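Local structure of glucose 1-dehydrogenase (Haloferax mediterranei, 2VWG) at residues I82-V87 with V136-S141; F147-I152 with V314-L319; G36-D41 with L61-V66. The protein catalyses the zinc-dependent oxidation of D-glucose to D-glucono-1,5-lactone, and of several other aldoses, with NADP(+), which it prefers, or NAD(+). One frame throughout, in Å; residues are numbered along the deposited sequence.

Contact 1: residues I82-V87 with V136-S141; sequences IVVPTV and VRIPRS. With LGC (D-glucono-1,5-lactone), chain C.
Val84 and Val136 face each other as an antiparallel hydrogen-bonded pair and exchange two backbone bonds: Val136 N gives to Val84 O at 2.8 Å, and Val84 N gives to Val136 O at 2.9 Å. A third bond, from Ile138 N to Ile82 O (3.0 Å), carries the pairing past the non-hydrogen-bonded pair Val83 and Arg137. Between these bonds lie two CA-H...O contacts, from Arg137 CA to Ile82 O and from Val83 CA to Val136 O. Where the backbones part, a water takes over, accepting from Ile82 N and donating to Ile138 O (2.7 Å).

The apolar contacts centre on Ile138. Its CG1 sits in the crowded position between backbone N and carbonyl carbon (chi1 71°), and from there CG1 meets Ile82 CG2 at 3.7 Å while CD1 also reaches Val84 CG2 at 3.9 Å. Branched aliphatic residues suit these buried places, since they fill space close to an extended backbone. Phe309 of helix 306-318 covers Val84 and Val136. On the face of Val83 and Arg137, the aliphatic CG of the arginine lies 4.2 Å from Val83 CG1, so the arginine's methylene stem adds apolar cover at an exposed position. Strands 82-85 and 135-137 thus form an antiparallel pairing in the GroES-like domain of zinc-containing alcohol dehydrogenases, and Val87 continues from it to the sugar lactone.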
loop_
_atom_site.group_PDB
_atom_site.type_symbol
_atom_site.label_atom_id
_atom_site.label_comp_id
_atom_site.label_asym_id
_atom_site.label_seq_id
_atom_site.Cartn_x
_atom_site.Cartn_y
_atom_site.Cartn_z
ATOM N N ILE A 82 -15.445 19.162 -28.114
ATOM C CA ILE A 82 -14.554 19.688 -27.091
ATOM C C ILE A 82 -13.814 18.492 -26.537
ATOM O O ILE A 82 -14.437 17.523 -26.111
ATOM C CB ILE A 82 -15.318 20.459 -25.989
ATOM C CG1 ILE A 82 -16.144 21.598 -26.604
ATOM C CG2 ILE A 82 -14.345 20.992 -24.905
ATOM C CD1 ILE A 82 -15.349 22.571 -27.496
ATOM N N VAL A 83 -12.483 18.557 -26.556
ATOM C CA VAL A 83 -11.640 17.440 -26.129
ATOM C C VAL A 83 -10.537 17.853 -25.152
ATOM O O VAL A 83 -10.055 18.994 -25.152
ATOM C CB VAL A 83 -10.965 16.713 -27.334
ATOM C CG1 VAL A 83 -12.011 15.961 -28.182
ATOM C CG2 VAL A 83 -10.151 17.693 -28.170
ATOM N N VAL A 84 -10.181 16.903 -24.294
ATOM C CA VAL A 84 -9.043 17.000 -23.395
ATOM C C VAL A 84 -8.085 15.863 -23.731
ATOM O O VAL A 84 -8.492 14.705 -23.752
ATOM C CB VAL A 84 -9.488 16.919 -21.930
ATOM C CG1 VAL A 84 -8.284 16.732 -20.984
ATOM C CG2 VAL A 84 -10.300 18.177 -21.560
ATOM N N PRO A 85 -6.815 16.191 -24.039
ATOM C CA PRO A 85 -5.850 15.149 -24.326
ATOM C C PRO A 85 -5.274 14.509 -23.059
ATOM O O PRO A 85 -5.058 15.189 -22.051
ATOM C CB PRO A 85 -4.755 15.896 -25.085
ATOM C CG PRO A 85 -4.773 17.278 -24.458
ATOM C CD PRO A 85 -6.218 17.537 -24.141
ATOM N N THR A 86 -5.022 13.202 -23.124
ATOM C CA THR A 86 -4.185 12.533 -22.135
ATOM C C THR A 86 -2.724 12.974 -22.318
ATOM O O THR A 86 -2.351 13.600 -23.315
ATOM C CB THR A 86 -4.306 10.976 -22.188
ATOM O OG1 THR A 86 -3.671 10.467 -23.370
ATOM C CG2 THR A 86 -5.789 10.531 -22.146
ATOM N N VAL A 87 -1.894 12.621 -21.354
ATOM C CA VAL A 87 -0.548 13.148 -21.295
ATOM C C VAL A 87 0.514 12.182 -21.847
ATOM O O VAL A 87 1.467 12.624 -22.488
ATOM C CB VAL A 87 -0.223 13.585 -19.868
ATOM C CG1 VAL A 87 1.249 14.021 -19.739
ATOM C CG2 VAL A 87 -1.194 14.722 -19.460
ATOM N N VAL A 136 -10.126 12.819 -25.087
ATOM C CA VAL A 136 -11.345 12.493 -24.344
ATOM C C VAL A 136 -12.373 13.577 -24.591
ATOM O O VAL A 136 -12.134 14.734 -24.291
ATOM C CB VAL A 136 -11.057 12.344 -22.841
ATOM C CG1 VAL A 136 -12.326 11.937 -22.084
ATOM C CG2 VAL A 136 -9.939 11.316 -22.623
ATOM N N ARG A 137 -13.513 13.214 -25.169
ATOM C CA ARG A 137 -14.588 14.186 -25.349
ATOM C C ARG A 137 -15.182 14.554 -24.011
ATOM O O ARG A 137 -15.426 13.680 -23.193
ATOM C CB ARG A 137 -15.708 13.621 -26.216
ATOM C CG ARG A 137 -15.508 13.775 -27.688
ATOM C CD ARG A 137 -16.472 12.875 -28.453
ATOM N NE ARG A 137 -16.079 11.473 -28.329
ATOM C CZ ARG A 137 -16.629 10.466 -29.002
ATOM N NH1 ARG A 137 -17.617 10.675 -29.866
ATOM N NH2 ARG A 137 -16.189 9.234 -28.800
ATOM N N ILE A 138 -15.423 15.845 -23.791
ATOM C CA ILE A 138 -16.060 16.307 -22.567
ATOM C C ILE A 138 -17.304 17.145 -22.928
ATOM O O ILE A 138 -17.431 17.615 -24.060
ATOM C CB ILE A 138 -15.078 17.105 -21.652
ATOM C CG1 ILE A 138 -14.734 18.472 -22.262
ATOM C CG2 ILE A 138 -13.802 16.279 -21.358
ATOM C CD1 ILE A 138 -14.029 19.416 -21.314
ATOM N N PRO A 139 -18.243 17.307 -21.982
ATOM C CA PRO A 139 -19.428 18.132 -22.281
ATOM C C PRO A 139 -19.031 19.540 -22.676
ATOM O O PRO A 139 -18.110 20.094 -22.098
ATOM C CB PRO A 139 -20.194 18.148 -20.958
ATOM C CG PRO A 139 -19.749 16.964 -20.238
ATOM C CD PRO A 139 -18.315 16.719 -20.640
ATOM N N ARG A 140 -19.731 20.119 -23.639
ATOM C CA ARG A 140 -19.356 21.426 -24.169
ATOM C C ARG A 140 -19.302 22.513 -23.104
ATOM O O ARG A 140 -18.467 23.432 -23.172
ATOM C CB ARG A 140 -20.302 21.853 -25.318
ATOM C CG ARG A 140 -20.026 23.284 -25.819
ATOM C CD ARG A 140 -20.701 23.626 -27.143
ATOM N NE ARG A 140 -20.240 24.931 -27.637
ATOM C CZ ARG A 140 -20.899 25.711 -28.497
ATOM N NH1 ARG A 140 -22.082 25.352 -28.994
ATOM N NH2 ARG A 140 -20.370 26.876 -28.863
ATOM N N SER A 141 -20.203 22.437 -22.133
ATOM C CA SER A 141 -20.251 23.426 -21.079
ATOM C C SER A 141 -19.062 23.375 -20.097
ATOM O O SER A 141 -18.896 24.285 -19.293
ATOM C CB SER A 141 -21.559 23.313 -20.300
ATOM O OG SER A 141 -21.708 22.033 -19.741
HETATM C C1 LGC C . 1.830 15.745 -13.594
HETATM C C2 LGC C . 0.838 15.214 -14.562
HETATM O O5 LGC C . 2.999 15.029 -13.250
HETATM O O1 LGC C . 1.644 16.842 -13.081
HETATM O O2 LGC C . -0.459 15.545 -14.132
HETATM C C3 LGC C . 0.931 13.714 -14.782
HETATM O O3 LGC C . 0.298 13.390 -16.000
HETATM C C4 LGC C . 2.377 13.242 -14.838
HETATM O O4 LGC C . 2.363 11.843 -14.989
HETATM C C5 LGC C . 3.090 13.643 -13.544
HETATM C C6 LGC C . 4.565 13.234 -13.566
HETATM O O6 LGC C . 5.229 13.931 -14.592
HETATM O O HOH W 1 -17.627 17.697 -26.732
#

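Contact 2: residues F147-I152 with V314-L319. With LGC (D-glucono-1,5-lactone), chain C.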
loop_
_atom_site.group_PDB
_atom_site.type_symbol
_atom_site.label_atom_id
_atom_site.label_comp_id
_atom_site.label_asym_id
_atom_site.label_seq_id
_atom_site.Cartn_x
_atom_site.Cartn_y
_atom_site.Cartn_z
ATOM N N PHE A 147 -9.478 22.557 -18.548
ATOM C CA PHE A 147 -8.094 22.273 -18.161
ATOM C C PHE A 147 -8.014 21.679 -16.761
ATOM O O PHE A 147 -6.955 21.224 -16.357
ATOM C CB PHE A 147 -7.196 23.540 -18.255
ATOM C CG PHE A 147 -7.661 24.688 -17.403
ATOM C CD1 PHE A 147 -7.262 24.798 -16.090
ATOM C CD2 PHE A 147 -8.524 25.648 -17.914
ATOM C CE1 PHE A 147 -7.711 25.827 -15.294
ATOM C CE2 PHE A 147 -8.967 26.690 -17.132
ATOM C CZ PHE A 147 -8.567 26.779 -15.813
ATOM N N LEU A 148 -9.111 21.724 -16.005
ATOM C CA LEU A 148 -9.144 21.097 -14.685
ATOM C C LEU A 148 -9.408 19.591 -14.771
ATOM O O LEU A 148 -9.207 18.873 -13.795
ATOM C CB LEU A 148 -10.214 21.759 -13.808
ATOM C CG LEU A 148 -9.916 23.183 -13.349
ATOM C CD1 LEU A 148 -11.092 23.728 -12.518
ATOM C CD2 LEU A 148 -8.590 23.262 -12.561
ATOM N N ILE A 149 -9.856 19.109 -15.927
ATOM C CA ILE A 149 -10.173 17.674 -16.059
ATOM C C ILE A 149 -8.935 16.815 -15.823
ATOM O O ILE A 149 -9.018 15.791 -15.149
ATOM C CB ILE A 149 -10.846 17.341 -17.402
ATOM C CG1 ILE A 149 -12.211 18.048 -17.511
ATOM C CG2 ILE A 149 -10.980 15.811 -17.601
ATOM C CD1 ILE A 149 -13.200 17.704 -16.428
ATOM N N GLU A 150 -7.778 17.242 -16.330
ATOM C CA GLU A 150 -6.566 16.455 -16.139
ATOM C C GLU A 150 -6.169 16.318 -14.657
ATOM O O GLU A 150 -5.960 15.200 -14.181
ATOM C CB GLU A 150 -5.418 16.973 -17.026
ATOM C CG GLU A 150 -4.220 16.037 -17.099
ATOM C CD GLU A 150 -3.218 16.216 -15.983
ATOM O OE1 GLU A 150 -3.290 17.229 -15.247
ATOM O OE2 GLU A 150 -2.332 15.341 -15.842
ATOM N N PRO A 151 -6.042 17.436 -13.927
ATOM C CA PRO A 151 -5.709 17.298 -12.496
ATOM C C PRO A 151 -6.754 16.545 -11.667
ATOM O O PRO A 151 -6.387 15.813 -10.760
ATOM C CB PRO A 151 -5.527 18.744 -12.021
ATOM C CG PRO A 151 -6.039 19.610 -13.119
ATOM C CD PRO A 151 -6.048 18.850 -14.370
ATOM N N ILE A 152 -8.035 16.698 -11.997
ATOM C CA ILE A 152 -9.073 15.904 -11.365
ATOM C C ILE A 152 -8.812 14.423 -11.625
ATOM O O ILE A 152 -8.925 13.608 -10.714
ATOM C CB ILE A 152 -10.488 16.290 -11.832
ATOM C CG1 ILE A 152 -10.841 17.712 -11.370
ATOM C CG2 ILE A 152 -11.542 15.318 -11.226
ATOM C CD1 ILE A 152 -12.182 18.218 -11.904
ATOM N N VAL A 314 -17.761 13.704 -14.468
ATOM C CA VAL A 314 -18.854 13.534 -13.508
ATOM C C VAL A 314 -18.554 14.271 -12.193
ATOM O O VAL A 314 -19.402 14.987 -11.651
ATOM C CB VAL A 314 -19.125 12.029 -13.246
ATOM C CG1 VAL A 314 -20.217 11.849 -12.175
ATOM C CG2 VAL A 314 -19.523 11.315 -14.566
ATOM N N THR A 315 -17.331 14.115 -11.699
ATOM C CA THR A 315 -16.912 14.775 -10.477
ATOM C C THR A 315 -17.008 16.291 -10.624
ATOM O O THR A 315 -17.470 16.975 -9.716
ATOM C CB THR A 315 -15.475 14.348 -10.080
ATOM O OG1 THR A 315 -15.483 12.965 -9.724
ATOM C CG2 THR A 315 -14.950 15.168 -8.896
ATOM N N PHE A 316 -16.617 16.789 -11.791
ATOM C CA PHE A 316 -16.642 18.228 -12.096
ATOM C C PHE A 316 -18.007 18.840 -11.822
ATOM O O PHE A 316 -18.105 19.878 -11.169
ATOM C CB PHE A 316 -16.247 18.456 -13.562
ATOM C CG PHE A 316 -16.174 19.903 -13.957
ATOM C CD1 PHE A 316 -14.952 20.562 -13.990
ATOM C CD2 PHE A 316 -17.333 20.606 -14.297
ATOM C CE1 PHE A 316 -14.883 21.905 -14.351
ATOM C CE2 PHE A 316 -17.283 21.943 -14.643
ATOM C CZ PHE A 316 -16.054 22.593 -14.686
ATOM N N THR A 317 -19.051 18.159 -12.296
ATOM C CA THR A 317 -20.451 18.593 -12.151
ATOM C C THR A 317 -20.888 18.672 -10.689
ATOM O O THR A 317 -21.780 19.431 -10.337
ATOM C CB THR A 317 -21.374 17.603 -12.930
ATOM O OG1 THR A 317 -20.949 17.557 -14.303
ATOM C CG2 THR A 317 -22.815 18.022 -12.880
ATOM N N LYS A 318 -20.257 17.871 -9.839
ATOM C CA LYS A 318 -20.561 17.861 -8.405
ATOM C C LYS A 318 -19.860 18.948 -7.605
ATOM O O LYS A 318 -20.239 19.207 -6.472
ATOM C CB LYS A 318 -20.195 16.507 -7.796
ATOM C CG LYS A 318 -21.103 15.381 -8.215
ATOM C CD LYS A 318 -20.573 14.059 -7.691
ATOM C CE LYS A 318 -21.472 12.899 -8.062
ATOM N NZ LYS A 318 -20.731 11.603 -8.045
ATOM N N LEU A 319 -18.836 19.581 -8.170
ATOM C CA LEU A 319 -18.061 20.566 -7.409
ATOM C C LEU A 319 -18.832 21.875 -7.281
ATOM O O LEU A 319 -19.462 22.312 -8.242
ATOM C CB LEU A 319 -16.691 20.817 -8.053
ATOM C CG LEU A 319 -15.750 19.614 -8.156
ATOM C CD1 LEU A 319 -14.490 20.019 -8.923
ATOM C CD2 LEU A 319 -15.418 19.039 -6.787
HETATM C C1 LGC C . 1.830 15.745 -13.594
HETATM C C2 LGC C . 0.838 15.214 -14.562
HETATM O O5 LGC C . 2.999 15.029 -13.250
HETATM O O1 LGC C . 1.644 16.842 -13.081
HETATM O O2 LGC C . -0.459 15.545 -14.132
HETATM C C3 LGC C . 0.931 13.714 -14.782
HETATM O O3 LGC C . 0.298 13.390 -16.000
HETATM C C4 LGC C . 2.377 13.242 -14.838
HETATM O O4 LGC C . 2.363 11.843 -14.989
HETATM C C5 LGC C . 3.090 13.643 -13.544
HETATM C C6 LGC C . 4.565 13.234 -13.566
HETATM O O6 LGC C . 5.229 13.931 -14.592
#
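Ile149 and Ile152, on one side of helix 149-165, meet Phe316 near the end of helix 306-318 at about a right angle to its side chain. Both bring their CD1 methyls to the same ring atom: Ile152 CD1 comes in at the ring edge, near its plane, 4.2 Å from Phe316 CD1, and Ile149 CD1 approaches obliquely. The ring is carried toward them because its CG stands anti to the backbone N (chi1 -177°). Ile152 also meets Leu319 tip to tip, CD1 to CD1 at 4.2 Å, while Ile152 and Thr315 run antiparallel alongside each other, CG2 to CG2 at 4.1 Å. A threonine suits this border, its methyl turned to the isoleucine and its OG1 bonded to Glu156.

Glu150 points elsewhere, to the sugar lactone, where its OE2 accepts from O2 at 2.5 Å and from O3 at 3.3 Å. With an alanine here, both lactone hydroxyls would lose their common acceptor, and the sugar would probably be set less firmly. Between the two segments the contact is apolar, and it implies a division of labour: aliphatic and aromatic residues pack one side of helix 149-165, while the carboxylate on another side serves the substrate.

Contact 3: residues G36-D41 with L61-V66. With ZN (zinc ion), chain D; LGC (D-glucono-1,5-lactone), chain C; NAP (NADP nicotinamide-adenine-dinucleotide phosphate), chain B.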
loop_
_atom_site.group_PDB
_atom_site.type_symbol
_atom_site.label_atom_id
_atom_site.label_comp_id
_atom_site.label_asym_id
_atom_site.label_seq_id
_atom_site.Cartn_x
_atom_site.Cartn_y
_atom_site.Cartn_z
ATOM N N GLY A 36 -3.846 24.875 -18.465
ATOM C CA GLY A 36 -3.566 25.155 -17.068
ATOM C C GLY A 36 -2.080 25.080 -16.750
ATOM O O GLY A 36 -1.290 24.501 -17.506
ATOM N N VAL A 37 -1.710 25.678 -15.622
ATOM C CA VAL A 37 -0.341 25.635 -15.109
ATOM C C VAL A 37 -0.386 25.037 -13.721
ATOM O O VAL A 37 -1.325 25.305 -12.963
ATOM C CB VAL A 37 0.263 27.059 -15.023
ATOM C CG1 VAL A 37 1.679 27.010 -14.422
ATOM C CG2 VAL A 37 0.285 27.701 -16.385
ATOM N N ASP A 38 0.595 24.212 -13.370
ATOM C CA ASP A 38 0.641 23.663 -11.999
ATOM C C ASP A 38 2.069 23.589 -11.470
ATOM O O ASP A 38 3.010 24.019 -12.139
ATOM C CB ASP A 38 -0.082 22.300 -11.902
ATOM C CG ASP A 38 0.704 21.150 -12.517
ATOM O OD1 ASP A 38 1.750 21.390 -13.132
ATOM O OD2 ASP A 38 0.258 19.993 -12.397
ATOM N N GLY A 39 2.200 23.051 -10.262
ATOM C CA GLY A 39 3.489 22.864 -9.619
ATOM C C GLY A 39 4.488 22.086 -10.448
ATOM O O GLY A 39 5.668 22.388 -10.428
ATOM N N THR A 40 4.016 21.067 -11.162
ATOM C CA THR A 40 4.892 20.264 -12.011
ATOM C C THR A 40 5.534 21.117 -13.111
ATOM O O THR A 40 6.716 20.964 -13.399
ATOM C CB THR A 40 4.138 19.084 -12.641
ATOM O OG1 THR A 40 3.537 18.280 -11.606
ATOM C CG2 THR A 40 5.092 18.237 -13.495
ATOM N N ASP A 41 4.758 22.013 -13.717
ATOM C CA ASP A 41 5.291 22.910 -14.765
ATOM C C ASP A 41 6.428 23.799 -14.246
ATOM O O ASP A 41 7.399 24.065 -14.958
ATOM C CB ASP A 41 4.197 23.816 -15.343
ATOM C CG ASP A 41 3.106 23.040 -16.057
ATOM O OD1 ASP A 41 3.436 22.114 -16.808
ATOM O OD2 ASP A 41 1.921 23.331 -15.826
ATOM N N LEU A 61 5.649 23.796 -23.231
ATOM C CA LEU A 61 5.069 23.452 -21.939
ATOM C C LEU A 61 3.572 23.131 -22.027
ATOM O O LEU A 61 2.926 23.327 -23.065
ATOM C CB LEU A 61 5.281 24.617 -20.968
ATOM C CG LEU A 61 6.741 24.940 -20.652
ATOM C CD1 LEU A 61 6.876 26.324 -20.047
ATOM C CD2 LEU A 61 7.299 23.884 -19.728
ATOM N N GLY A 62 3.025 22.651 -20.914
ATOM C CA GLY A 62 1.589 22.498 -20.773
ATOM C C GLY A 62 1.139 21.060 -20.932
ATOM O O GLY A 62 1.341 20.448 -21.974
ATOM N N HIS A 63 0.519 20.521 -19.886
ATOM C CA HIS A 63 -0.013 19.162 -19.942
ATOM C C HIS A 63 -1.490 19.085 -19.545
ATOM O O HIS A 63 -2.079 18.014 -19.604
ATOM C CB HIS A 63 0.858 18.231 -19.085
ATOM C CG HIS A 63 0.866 18.589 -17.636
ATOM N ND1 HIS A 63 1.756 19.493 -17.102
ATOM C CD2 HIS A 63 0.043 18.222 -16.622
ATOM C CE1 HIS A 63 1.503 19.640 -15.810
ATOM N NE2 HIS A 63 0.474 18.874 -15.494
ATOM N N GLU A 64 -2.074 20.223 -19.153
ATOM C CA GLU A 64 -3.453 20.330 -18.728
ATOM C C GLU A 64 -4.187 21.198 -19.748
ATOM O O GLU A 64 -4.203 22.416 -19.630
ATOM C CB GLU A 64 -3.551 21.030 -17.366
ATOM C CG GLU A 64 -2.762 20.411 -16.206
ATOM C CD GLU A 64 -2.899 21.209 -14.931
ATOM O OE1 GLU A 64 -3.457 22.340 -14.960
ATOM O OE2 GLU A 64 -2.455 20.715 -13.874
ATOM N N ALA A 65 -4.804 20.582 -20.737
ATOM C CA ALA A 65 -5.316 21.327 -21.887
ATOM C C ALA A 65 -6.752 20.970 -22.214
ATOM O O ALA A 65 -7.210 19.870 -21.951
ATOM C CB ALA A 65 -4.450 21.046 -23.093
ATOM N N VAL A 66 -7.455 21.921 -22.809
ATOM C CA VAL A 66 -8.745 21.665 -23.416
ATOM C C VAL A 66 -8.738 22.355 -24.776
ATOM O O VAL A 66 -8.214 23.469 -24.918
ATOM C CB VAL A 66 -9.914 22.159 -22.522
ATOM C CG1 VAL A 66 -9.743 23.659 -22.162
ATOM C CG2 VAL A 66 -11.279 21.861 -23.172
HETATM ZN ZN ZN D . -0.941 19.209 -13.918
HETATM C C1 LGC C . 1.830 15.745 -13.594
HETATM C C2 LGC C . 0.838 15.214 -14.562
HETATM O O5 LGC C . 2.999 15.029 -13.250
HETATM O O1 LGC C . 1.644 16.842 -13.081
HETATM O O2 LGC C . -0.459 15.545 -14.132
HETATM C C3 LGC C . 0.931 13.714 -14.782
HETATM O O3 LGC C . 0.298 13.390 -16.000
HETATM C C4 LGC C . 2.377 13.242 -14.838
HETATM O O4 LGC C . 2.363 11.843 -14.989
HETATM C C5 LGC C . 3.090 13.643 -13.544
HETATM C C6 LGC C . 4.565 13.234 -13.566
HETATM O O6 LGC C . 5.229 13.931 -14.592
HETATM P PA NAP B . 2.006 23.306 -5.644
HETATM O O1A NAP B . 1.072 24.285 -6.240
HETATM O O2A NAP B . 3.426 23.610 -5.570
HETATM O O5B NAP B . 1.420 22.960 -4.196
HETATM C C5B NAP B . 2.259 22.415 -3.218
HETATM C C4B NAP B . 1.812 22.997 -1.893
HETATM O O4B NAP B . 2.376 22.262 -0.837
HETATM C C3B NAP B . 2.236 24.462 -1.744
HETATM O O3B NAP B . 1.100 25.286 -1.601
HETATM C C2B NAP B . 3.099 24.439 -0.504
HETATM O O2B NAP B . 2.890 25.548 0.315
HETATM C C1B NAP B . 2.676 23.148 0.204
HETATM N N9A NAP B . 3.751 22.655 1.071
HETATM C C8A NAP B . 5.019 22.281 0.708
HETATM N N7A NAP B . 5.684 21.894 1.818
HETATM C C5A NAP B . 4.861 22.025 2.874
HETATM C C6A NAP B . 5.026 21.785 4.228
HETATM N N6A NAP B . 6.176 21.332 4.701
HETATM N N1A NAP B . 3.977 22.021 5.081
HETATM C C2A NAP B . 2.764 22.475 4.602
HETATM N N3A NAP B . 2.604 22.717 3.255
HETATM C C4A NAP B . 3.638 22.495 2.415
HETATM O O3 NAP B . 1.848 21.919 -6.445
HETATM P PN NAP B . 0.533 21.218 -7.029
HETATM O O1N NAP B . -0.629 21.373 -6.109
HETATM O O2N NAP B . 0.366 21.568 -8.465
HETATM O O5D NAP B . 1.072 19.706 -6.915
HETATM C C5D NAP B . 1.444 19.189 -5.657
HETATM C C4D NAP B . 2.477 18.088 -5.816
HETATM O O4D NAP B . 1.909 17.012 -6.549
HETATM C C3D NAP B . 3.721 18.516 -6.588
HETATM O O3D NAP B . 4.826 17.833 -6.042
HETATM C C2D NAP B . 3.440 18.022 -7.985
HETATM O O2D NAP B . 4.600 17.817 -8.727
HETATM C C1D NAP B . 2.715 16.717 -7.674
HETATM N N1N NAP B . 1.852 16.197 -8.743
HETATM C C2N NAP B . 1.944 14.863 -9.018
HETATM C C3N NAP B . 1.134 14.296 -9.974
HETATM C C7N NAP B . 1.118 12.802 -10.090
HETATM O O7N NAP B . 0.717 12.273 -11.301
HETATM N N7N NAP B . 1.528 12.049 -9.064
HETATM C C4N NAP B . 0.244 15.082 -10.684
HETATM C C5N NAP B . 0.155 16.440 -10.380
HETATM C C6N NAP B . 0.969 16.990 -9.402
HETATM P P2B NAP B . 3.740 26.917 0.152
HETATM O O1X NAP B . 3.239 27.602 -1.064
HETATM O O2X NAP B . 5.202 26.643 0.052
HETATM O O3X NAP B . 3.369 27.697 1.392
HETATM O O HOH W 2 0.201 22.270 -17.515
HETATM O O HOH W 3 -1.813 17.675 -13.434
#
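A buried water is gripped from both segments: it donates to Asp41 OD2 at 2.6 Å and to Gly36 O at 2.7 Å, and accepts from His63 N. Beyond it lies the zinc, bound by Asp38 OD2, His63 NE2 and Glu64 OE2, each at 2.1 Å; a second water lies on the metal as well, at a distance too short to be certain. Asp38 and Glu64 each give one oxygen to the metal, their carboxylate planes 75° apart. Their OD2 and OE2 atoms lie 3.2 Å from each other, a closeness of like groups that the shared cation probably makes tolerable. The other oxygen of Glu64, OE1, forms a salt bridge with Lys349, and it lies 3.5 Å from Gly36 CA, where a larger residue would collide with it.

Asp38 has a second task. At the N-cap of helix 39-46, its OD1 accepts from Asp41 N, while Asp41 OD2 accepts from Asp38 N: a capping box that fixes the aspartate beside the metal. Its CG lies between backbone N and carbonyl carbon (chi1 75°), which turns OD2 to the zinc and OD1 back to Asp41 N. Asp41 is also a second-shell residue for His63, whose ND1 makes a weak bond to Asp41 OD1 (3.1 Å). Gly36 N donates to Glu64 O at 2.7 Å.

At the helix start, Gly39 N donates to O2N of the cofactor; a CB on this residue would run into O3 of the pyrophosphate, so glycine suits the place. Thr40 OG1 donates a hydrogen bond to lactone O1 at 2.8 Å and accepts from cofactor O2D. Two carboxylates and an imidazole thus probably temper the charge of the zinc, while the first turn of helix 39-46 holds cofactor and sugar beside it.

In the fold
All three contacts are largely buried, but contact 1 reaches exposed arginines at one end, whereas every touching residue of contact 3 is buried. Contacts 1 and 3 share one sheet of the GroES-like domain, where strands 64-71 and 82-85 are neighbours, and Ile82 packs on Val66. Contact 2 belongs to the nucleotide-binding part, yet its Glu150 lies against Glu64 and His63, so the two parts meet beside the zinc and the sugar. The chemistry shifts accordingly: backbone bonds and aliphatic methyls in contact 1, apolar packing between helices in contact 2, and metal ligation with charged and capping bonds in contact 3, in the cleft with the cofactor.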